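Local coordinates for protein antigen TpF1 (Treponema pallidum, PDB 2FJC) that binds ferric iron as a mini-ferritin of the Dps family, probably oxidises and stores it, and may also play a structural role in the outer membrane, at residues F62-E67 with T137-T142; S118-L123 with A130-I135. All coordinates share one frame; numbering follows the deposited sequence.

Interaction 1. Residues F62-E67 with T137-T142. With FE (Fe (III) ion), chain R.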
ATOM      1  N   PHE B  62     -18.862   3.154 -20.625  1.00 34.67           N
ATOM      2  CA  PHE B  62     -18.928   2.505 -21.928  1.00 34.24           C
ATOM      3  C   PHE B  62     -18.977   0.990 -21.726  1.00 35.46           C
ATOM      4  O   PHE B  62     -19.850   0.296 -22.261  1.00 34.28           O
ATOM      5  CB  PHE B  62     -17.672   2.881 -22.729  1.00 30.97           C
ATOM      6  CG  PHE B  62     -17.527   2.175 -24.047  1.00 26.79           C
ATOM      7  CD1 PHE B  62     -18.314   2.528 -25.136  1.00 27.21           C
ATOM      8  CD2 PHE B  62     -16.538   1.214 -24.221  1.00 27.42           C
ATOM      9  CE1 PHE B  62     -18.117   1.942 -26.391  1.00 28.22           C
ATOM     10  CE2 PHE B  62     -16.323   0.614 -25.464  1.00 27.67           C
ATOM     11  CZ  PHE B  62     -17.115   0.980 -26.559  1.00 29.63           C
ATOM     12  N   ASP B  63     -18.040   0.483 -20.936  1.00 36.71           N
ATOM     13  CA  ASP B  63     -17.976  -0.938 -20.707  1.00 37.59           C
ATOM     14  C   ASP B  63     -19.079  -1.506 -19.818  1.00 36.76           C
ATOM     15  O   ASP B  63     -19.606  -2.572 -20.132  1.00 35.92           O
ATOM     16  CB  ASP B  63     -16.595  -1.339 -20.174  1.00 38.47           C
ATOM     17  CG  ASP B  63     -16.307  -2.828 -20.376  1.00 40.97           C
ATOM     18  OD1 ASP B  63     -16.284  -3.295 -21.541  1.00 41.95           O
ATOM     19  OD2 ASP B  63     -16.108  -3.538 -19.370  1.00 41.17           O
ATOM     20  N   THR B  64     -19.459  -0.824 -18.737  1.00 36.04           N
ATOM     21  CA  THR B  64     -20.508  -1.393 -17.891  1.00 37.83           C
ATOM     22  C   THR B  64     -21.864  -1.412 -18.600  1.00 36.77           C
ATOM     23  O   THR B  64     -22.626  -2.365 -18.455  1.00 37.66           O
ATOM     24  CB  THR B  64     -20.647  -0.678 -16.517  1.00 37.45           C
ATOM     25  OG1 THR B  64     -21.318   0.565 -16.686  1.00 44.04           O
ATOM     26  CG2 THR B  64     -19.294  -0.429 -15.904  1.00 37.74           C
ATOM     27  N   ILE B  65     -22.162  -0.379 -19.383  1.00 36.07           N
ATOM     28  CA  ILE B  65     -23.423  -0.341 -20.111  1.00 34.19           C
ATOM     29  C   ILE B  65     -23.450  -1.417 -21.206  1.00 33.74           C
ATOM     30  O   ILE B  65     -24.466  -2.090 -21.412  1.00 31.33           O
ATOM     31  CB  ILE B  65     -23.669   1.056 -20.730  1.00 33.75           C
ATOM     32  CG1 ILE B  65     -24.115   2.016 -19.635  1.00 32.24           C
ATOM     33  CG2 ILE B  65     -24.761   0.991 -21.814  1.00 33.90           C
ATOM     34  CD1 ILE B  65     -24.380   3.395 -20.132  1.00 32.78           C
ATOM     35  N   ALA B  66     -22.335  -1.582 -21.905  1.00 33.50           N
ATOM     36  CA  ALA B  66     -22.258  -2.594 -22.947  1.00 34.86           C
ATOM     37  C   ALA B  66     -22.493  -3.975 -22.340  1.00 35.45           C
ATOM     38  O   ALA B  66     -23.165  -4.825 -22.923  1.00 35.73           O
ATOM     39  CB  ALA B  66     -20.902  -2.555 -23.614  1.00 33.41           C
ATOM     40  N   GLU B  67     -21.930  -4.195 -21.160  1.00 36.20           N
ATOM     41  CA  GLU B  67     -22.081  -5.474 -20.492  1.00 37.25           C
ATOM     42  C   GLU B  67     -23.493  -5.693 -19.986  1.00 36.93           C
ATOM     43  O   GLU B  67     -23.957  -6.830 -19.915  1.00 36.50           O
ATOM     44  CB  GLU B  67     -21.101  -5.585 -19.334  1.00 37.78           C
ATOM     45  CG  GLU B  67     -20.023  -6.611 -19.590  1.00 42.97           C
ATOM     46  CD  GLU B  67     -18.634  -6.067 -19.337  1.00 43.82           C
ATOM     47  OE1 GLU B  67     -18.409  -5.485 -18.252  1.00 45.71           O
ATOM     48  OE2 GLU B  67     -17.772  -6.228 -20.224  1.00 44.08           O
ATOM     49  N   THR B 137     -28.227   5.279 -13.067  1.00 33.95           N
ATOM     50  CA  THR B 137     -28.247   6.289 -12.015  1.00 34.69           C
ATOM     51  C   THR B 137     -26.832   6.602 -11.504  1.00 35.46           C
ATOM     52  O   THR B 137     -26.516   7.756 -11.231  1.00 34.91           O
ATOM     53  CB  THR B 137     -29.136   5.844 -10.826  1.00 33.20           C
ATOM     54  OG1 THR B 137     -30.488   5.674 -11.275  1.00 32.06           O
ATOM     55  CG2 THR B 137     -29.107   6.887  -9.722  1.00 30.79           C
ATOM     56  N   ASP B 138     -25.985   5.580 -11.373  1.00 35.41           N
ATOM     57  CA  ASP B 138     -24.619   5.798 -10.903  1.00 34.98           C
ATOM     58  C   ASP B 138     -23.882   6.700 -11.885  1.00 34.56           C
ATOM     59  O   ASP B 138     -23.144   7.600 -11.493  1.00 33.98           O
ATOM     60  CB  ASP B 138     -23.852   4.478 -10.766  1.00 35.86           C
ATOM     61  CG  ASP B 138     -24.236   3.695  -9.513  1.00 39.78           C
ATOM     62  OD1 ASP B 138     -24.903   4.273  -8.623  1.00 39.22           O
ATOM     63  OD2 ASP B 138     -23.856   2.500  -9.418  1.00 40.71           O
ATOM     64  N   ILE B 139     -24.076   6.433 -13.167  1.00 34.15           N
ATOM     65  CA  ILE B 139     -23.454   7.212 -14.219  1.00 33.90           C
ATOM     66  C   ILE B 139     -24.029   8.627 -14.197  1.00 34.39           C
ATOM     67  O   ILE B 139     -23.302   9.602 -14.338  1.00 35.70           O
ATOM     68  CB  ILE B 139     -23.709   6.556 -15.577  1.00 32.57           C
ATOM     69  CG1 ILE B 139     -22.973   5.213 -15.633  1.00 30.45           C
ATOM     70  CG2 ILE B 139     -23.270   7.480 -16.691  1.00 31.68           C
ATOM     71  CD1 ILE B 139     -23.309   4.362 -16.864  1.00 30.43           C
ATOM     72  N   LEU B 140     -25.338   8.726 -14.007  1.00 33.95           N
ATOM     73  CA  LEU B 140     -26.018  10.006 -13.935  1.00 32.88           C
ATOM     74  C   LEU B 140     -25.427  10.841 -12.787  1.00 33.93           C
ATOM     75  O   LEU B 140     -25.285  12.060 -12.901  1.00 32.73           O
ATOM     76  CB  LEU B 140     -27.508   9.770 -13.690  1.00 32.51           C
ATOM     77  CG  LEU B 140     -28.600  10.243 -14.652  1.00 33.34           C
ATOM     78  CD1 LEU B 140     -28.061  10.580 -16.033  1.00 32.93           C
ATOM     79  CD2 LEU B 140     -29.652   9.142 -14.716  1.00 30.10           C
ATOM     80  N   ARG B 141     -25.082  10.189 -11.684  1.00 34.27           N
ATOM     81  CA  ARG B 141     -24.520  10.903 -10.553  1.00 36.15           C
ATOM     82  C   ARG B 141     -23.166  11.506 -10.901  1.00 36.85           C
ATOM     83  O   ARG B 141     -22.926  12.672 -10.601  1.00 36.08           O
ATOM     84  CB  ARG B 141     -24.375   9.994  -9.331  1.00 37.75           C
ATOM     85  CG  ARG B 141     -23.938  10.760  -8.083  1.00 42.76           C
ATOM     86  CD  ARG B 141     -23.702   9.863  -6.863  1.00 45.68           C
ATOM     87  NE  ARG B 141     -24.773   8.885  -6.669  1.00 49.32           N
ATOM     88  CZ  ARG B 141     -24.991   8.231  -5.528  1.00 50.34           C
ATOM     89  NH1 ARG B 141     -24.213   8.457  -4.474  1.00 49.02           N
ATOM     90  NH2 ARG B 141     -25.977   7.345  -5.445  1.00 49.66           N
ATOM     91  N   THR B 142     -22.285  10.737 -11.540  1.00 36.30           N
ATOM     92  CA  THR B 142     -20.980  11.288 -11.881  1.00 37.99           C
ATOM     93  C   THR B 142     -21.109  12.376 -12.958  1.00 38.17           C
ATOM     94  O   THR B 142     -20.345  13.347 -12.959  1.00 39.33           O
ATOM     95  CB  THR B 142     -19.977  10.195 -12.344  1.00 38.14           C
ATOM     96  OG1 THR B 142     -20.346   9.720 -13.639  1.00 42.91           O
ATOM     97  CG2 THR B 142     -19.965   9.033 -11.372  1.00 36.17           C
TER
HETATM   98 FE    FE R 602     -15.531  -5.567 -19.498  1.00 52.84          FE

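Interaction 2. Residues S118-L123 with A130-I135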
ATOM      1  N   SER B 118     -31.226   9.811 -18.487  1.00 36.31           N
ATOM      2  CA  SER B 118     -32.404   9.967 -17.648  1.00 35.27           C
ATOM      3  C   SER B 118     -33.616   9.257 -18.254  1.00 34.86           C
ATOM      4  O   SER B 118     -34.428   8.688 -17.530  1.00 33.04           O
ATOM      5  CB  SER B 118     -32.724  11.444 -17.442  1.00 33.58           C
ATOM      6  OG  SER B 118     -31.869  12.020 -16.479  1.00 32.54           O
ATOM      7  N   GLN B 119     -33.738   9.288 -19.575  1.00 33.99           N
ATOM      8  CA  GLN B 119     -34.864   8.628 -20.218  1.00 36.06           C
ATOM      9  C   GLN B 119     -34.773   7.134 -19.949  1.00 34.59           C
ATOM     10  O   GLN B 119     -35.778   6.480 -19.677  1.00 34.48           O
ATOM     11  CB  GLN B 119     -34.860   8.887 -21.726  1.00 36.27           C
ATOM     12  CG  GLN B 119     -34.795  10.357 -22.079  1.00 42.44           C
ATOM     13  CD  GLN B 119     -34.696  10.593 -23.574  1.00 46.02           C
ATOM     14  OE1 GLN B 119     -33.983   9.876 -24.285  1.00 46.35           O
ATOM     15  NE2 GLN B 119     -35.402  11.610 -24.058  1.00 47.31           N
ATOM     16  N   THR B 120     -33.558   6.605 -20.017  1.00 33.49           N
ATOM     17  CA  THR B 120     -33.339   5.195 -19.784  1.00 32.24           C
ATOM     18  C   THR B 120     -33.630   4.843 -18.329  1.00 32.39           C
ATOM     19  O   THR B 120     -34.241   3.815 -18.048  1.00 31.22           O
ATOM     20  CB  THR B 120     -31.904   4.808 -20.116  1.00 31.62           C
ATOM     21  OG1 THR B 120     -31.621   5.178 -21.468  1.00 33.01           O
ATOM     22  CG2 THR B 120     -31.712   3.309 -19.964  1.00 32.81           C
ATOM     23  N   GLN B 121     -33.212   5.696 -17.401  1.00 31.71           N
ATOM     24  CA  GLN B 121     -33.464   5.394 -16.011  1.00 33.33           C
ATOM     25  C   GLN B 121     -34.958   5.370 -15.750  1.00 33.48           C
ATOM     26  O   GLN B 121     -35.427   4.525 -14.992  1.00 33.00           O
ATOM     27  CB  GLN B 121     -32.691   6.352 -15.078  1.00 33.12           C
ATOM     28  CG  GLN B 121     -33.438   7.399 -14.292  1.00 35.69           C
ATOM     29  CD  GLN B 121     -34.437   6.866 -13.287  1.00 35.75           C
ATOM     30  OE1 GLN B 121     -34.142   5.989 -12.476  1.00 35.25           O
ATOM     31  NE2 GLN B 121     -35.637   7.421 -13.330  1.00 36.22           N
ATOM     32  N   VAL B 122     -35.712   6.254 -16.402  1.00 32.99           N
ATOM     33  CA  VAL B 122     -37.162   6.278 -16.236  1.00 33.55           C
ATOM     34  C   VAL B 122     -37.753   4.977 -16.777  1.00 34.32           C
ATOM     35  O   VAL B 122     -38.595   4.363 -16.130  1.00 34.13           O
ATOM     36  CB  VAL B 122     -37.804   7.495 -16.967  1.00 34.23           C
ATOM     37  CG1 VAL B 122     -39.315   7.336 -17.068  1.00 30.88           C
ATOM     38  CG2 VAL B 122     -37.483   8.774 -16.201  1.00 33.49           C
ATOM     39  N   LEU B 123     -37.301   4.550 -17.952  1.00 34.83           N
ATOM     40  CA  LEU B 123     -37.785   3.309 -18.547  1.00 36.05           C
ATOM     41  C   LEU B 123     -37.515   2.135 -17.624  1.00 36.24           C
ATOM     42  O   LEU B 123     -38.400   1.329 -17.341  1.00 34.78           O
ATOM     43  CB  LEU B 123     -37.100   3.031 -19.881  1.00 36.05           C
ATOM     44  CG  LEU B 123     -37.580   3.809 -21.108  1.00 39.46           C
ATOM     45  CD1 LEU B 123     -36.760   3.393 -22.334  1.00 36.65           C
ATOM     46  CD2 LEU B 123     -39.060   3.533 -21.345  1.00 36.99           C
ATOM     47  N   ALA B 130     -34.435  -2.995 -12.062  1.00 33.91           N
ATOM     48  CA  ALA B 130     -33.665  -2.395 -10.980  1.00 32.41           C
ATOM     49  C   ALA B 130     -32.171  -2.282 -11.281  1.00 31.99           C
ATOM     50  O   ALA B 130     -31.565  -1.233 -11.045  1.00 31.45           O
ATOM     51  CB  ALA B 130     -33.895  -3.184  -9.686  1.00 30.01           C
ATOM     52  N   VAL B 131     -31.581  -3.349 -11.810  1.00 30.05           N
ATOM     53  CA  VAL B 131     -30.159  -3.338 -12.131  1.00 30.31           C
ATOM     54  C   VAL B 131     -29.790  -2.237 -13.125  1.00 30.65           C
ATOM     55  O   VAL B 131     -28.870  -1.453 -12.887  1.00 28.75           O
ATOM     56  CB  VAL B 131     -29.697  -4.697 -12.694  1.00 30.15           C
ATOM     57  CG1 VAL B 131     -28.299  -4.585 -13.268  1.00 26.67           C
ATOM     58  CG2 VAL B 131     -29.719  -5.736 -11.596  1.00 29.74           C
ATOM     59  N   THR B 132     -30.497  -2.176 -14.244  1.00 30.72           N
ATOM     60  CA  THR B 132     -30.197  -1.148 -15.230  1.00 31.10           C
ATOM     61  C   THR B 132     -30.405   0.228 -14.609  1.00 30.96           C
ATOM     62  O   THR B 132     -29.649   1.160 -14.859  1.00 33.02           O
ATOM     63  CB  THR B 132     -31.090  -1.285 -16.462  1.00 30.82           C
ATOM     64  OG1 THR B 132     -30.844  -2.552 -17.078  1.00 31.44           O
ATOM     65  CG2 THR B 132     -30.800  -0.168 -17.460  1.00 30.71           C
ATOM     66  N   ASP B 133     -31.430   0.341 -13.780  1.00 31.03           N
ATOM     67  CA  ASP B 133     -31.750   1.591 -13.109  1.00 31.31           C
ATOM     68  C   ASP B 133     -30.533   2.055 -12.315  1.00 30.86           C
ATOM     69  O   ASP B 133     -30.071   3.181 -12.457  1.00 30.59           O
ATOM     70  CB  ASP B 133     -32.933   1.362 -12.170  1.00 31.42           C
ATOM     71  CG  ASP B 133     -33.465   2.639 -11.563  1.00 33.85           C
ATOM     72  OD1 ASP B 133     -32.758   3.675 -11.595  1.00 34.07           O
ATOM     73  OD2 ASP B 133     -34.602   2.598 -11.031  1.00 37.07           O
ATOM     74  N   GLY B 134     -30.021   1.165 -11.474  1.00 32.12           N
ATOM     75  CA  GLY B 134     -28.865   1.472 -10.651  1.00 31.25           C
ATOM     76  C   GLY B 134     -27.618   1.810 -11.453  1.00 32.21           C
ATOM     77  O   GLY B 134     -26.865   2.725 -11.106  1.00 31.13           O
ATOM     78  N   ILE B 135     -27.390   1.076 -12.533  1.00 30.57           N
ATOM     79  CA  ILE B 135     -26.244   1.332 -13.373  1.00 31.12           C
ATOM     80  C   ILE B 135     -26.325   2.730 -13.992  1.00 33.44           C
ATOM     81  O   ILE B 135     -25.373   3.507 -13.902  1.00 34.24           O
ATOM     82  CB  ILE B 135     -26.131   0.271 -14.498  1.00 31.30           C
ATOM     83  CG1 ILE B 135     -25.691  -1.069 -13.898  1.00 28.61           C
ATOM     84  CG2 ILE B 135     -25.159   0.742 -15.586  1.00 26.94           C
ATOM     85  CD1 ILE B 135     -25.644  -2.208 -14.909  1.00 28.32           C
TER

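Interaction 1. Residues F62-E67 with T137-T142
Ile139 reaches helix 44-71 through a single methyl group, which settles against the outer end of Ile65. From CB the Ile139 side chain splits: CG2 lies anti to the backbone N and stays clear of the facing segment, whereas CG1 heads for it. Because chi2 is extended (172°), CD1 is carried forward to meet Ile65 CD1 at 3.6 Å and Ile65 CG1 at 3.7 Å. Thr64 is a looser, peripheral neighbour, its OG1 4.3 Å from Ile139 CD1. The Ile139 methyl therefore lies across the CG1-CD1 arm of Ile65, the two side chains set at a slant, in a slender contact between backbones whose nearest CA atoms, those of Ile65 and Ile139, are 9.6 Å apart. Phe117 of helix 99-127 touches both isoleucines, and Leu18 and Val22 of helix 8-38 pack on Ile65, so all four helices of the bundle come together here. Behind Ile139, its carbonyl O accepts a 3.0 Å bond from Thr142 OG1, with the donor tilted 21° from the carbonyl plane. The other face of 62-67 carries metal. Asp63 OD2 binds the ferric ion at 2.1 Å, while Asp63 OD1 is turned to Trp37 of a neighbouring subunit, a hydrogen bond that restrains rotation of the carboxylate. Glu67, its chain bent at chi2, brings OE2 to 2.4 Å from the iron, and His36 of that same neighbour adds its NE2. Iron held between two subunits in this way is characteristic of the ferroxidase centre of Dps mini-ferritins.

Interaction 2. Residues S118-L123 with A130-I135
The Gln121 chain turns at chi2 (63°) and the Asp133 carboxylate stands anti to its own backbone N (chi1 -172°), which brings the two side chains alongside, both running in the same direction. Their planes are inclined by 59°, and the modelled Gln121 OE1 and Asp133 OD1 are 2.8 Å apart. The approach is close in the backbone as well, with 5.1 Å between the CA atoms of Gln121 and Asp133. Such proximity belongs to the hairpin in which helix 99-127 turns over a very short connection into helix 130-154, the second helical hairpin of the ferritin-like four-helix bundle. On the flank nearer the bundle interior, two methyls face each other, Thr120 CG2 and Thr132 CG2, separated by 4.4 Å. The threonine hydroxyls have partners elsewhere: Thr120 OG1 is hydrogen-bonded to His21 NE2 on helix 8-38, and Thr132 OG1 to Asp129 OD2 and, as acceptor, to Arg68 NE on helix 44-71. Through these two buried residues the hairpin is bonded to both remaining helices. Ala124 packs on Thr132 and Asp133, extending the contact toward the turn, and Ala130 of a neighbouring subunit lies against Gln121.

How the interactions relate
The two contacts lie about 10 Å apart, centre to centre, and share helix 130-154: interaction 2 uses its first turns, interaction 1 the turns that follow. Along the chain interaction 2 is nested within the span closed by interaction 1, which joins helix 44-71 to the last helix, while interaction 2 joins the sequential helices 99-127 and 130-154. They touch directly where Leu140 packs on Ser118 and Gln121, and where Ile135 packs on Thr64. Interaction 1 lies nearer the centre of the chain, about 8 Å from it against 14 Å. Interaction 2 closes the hairpin, and interaction 1 sets its second helix against helix 44-71, which carries Asp63 and Glu67.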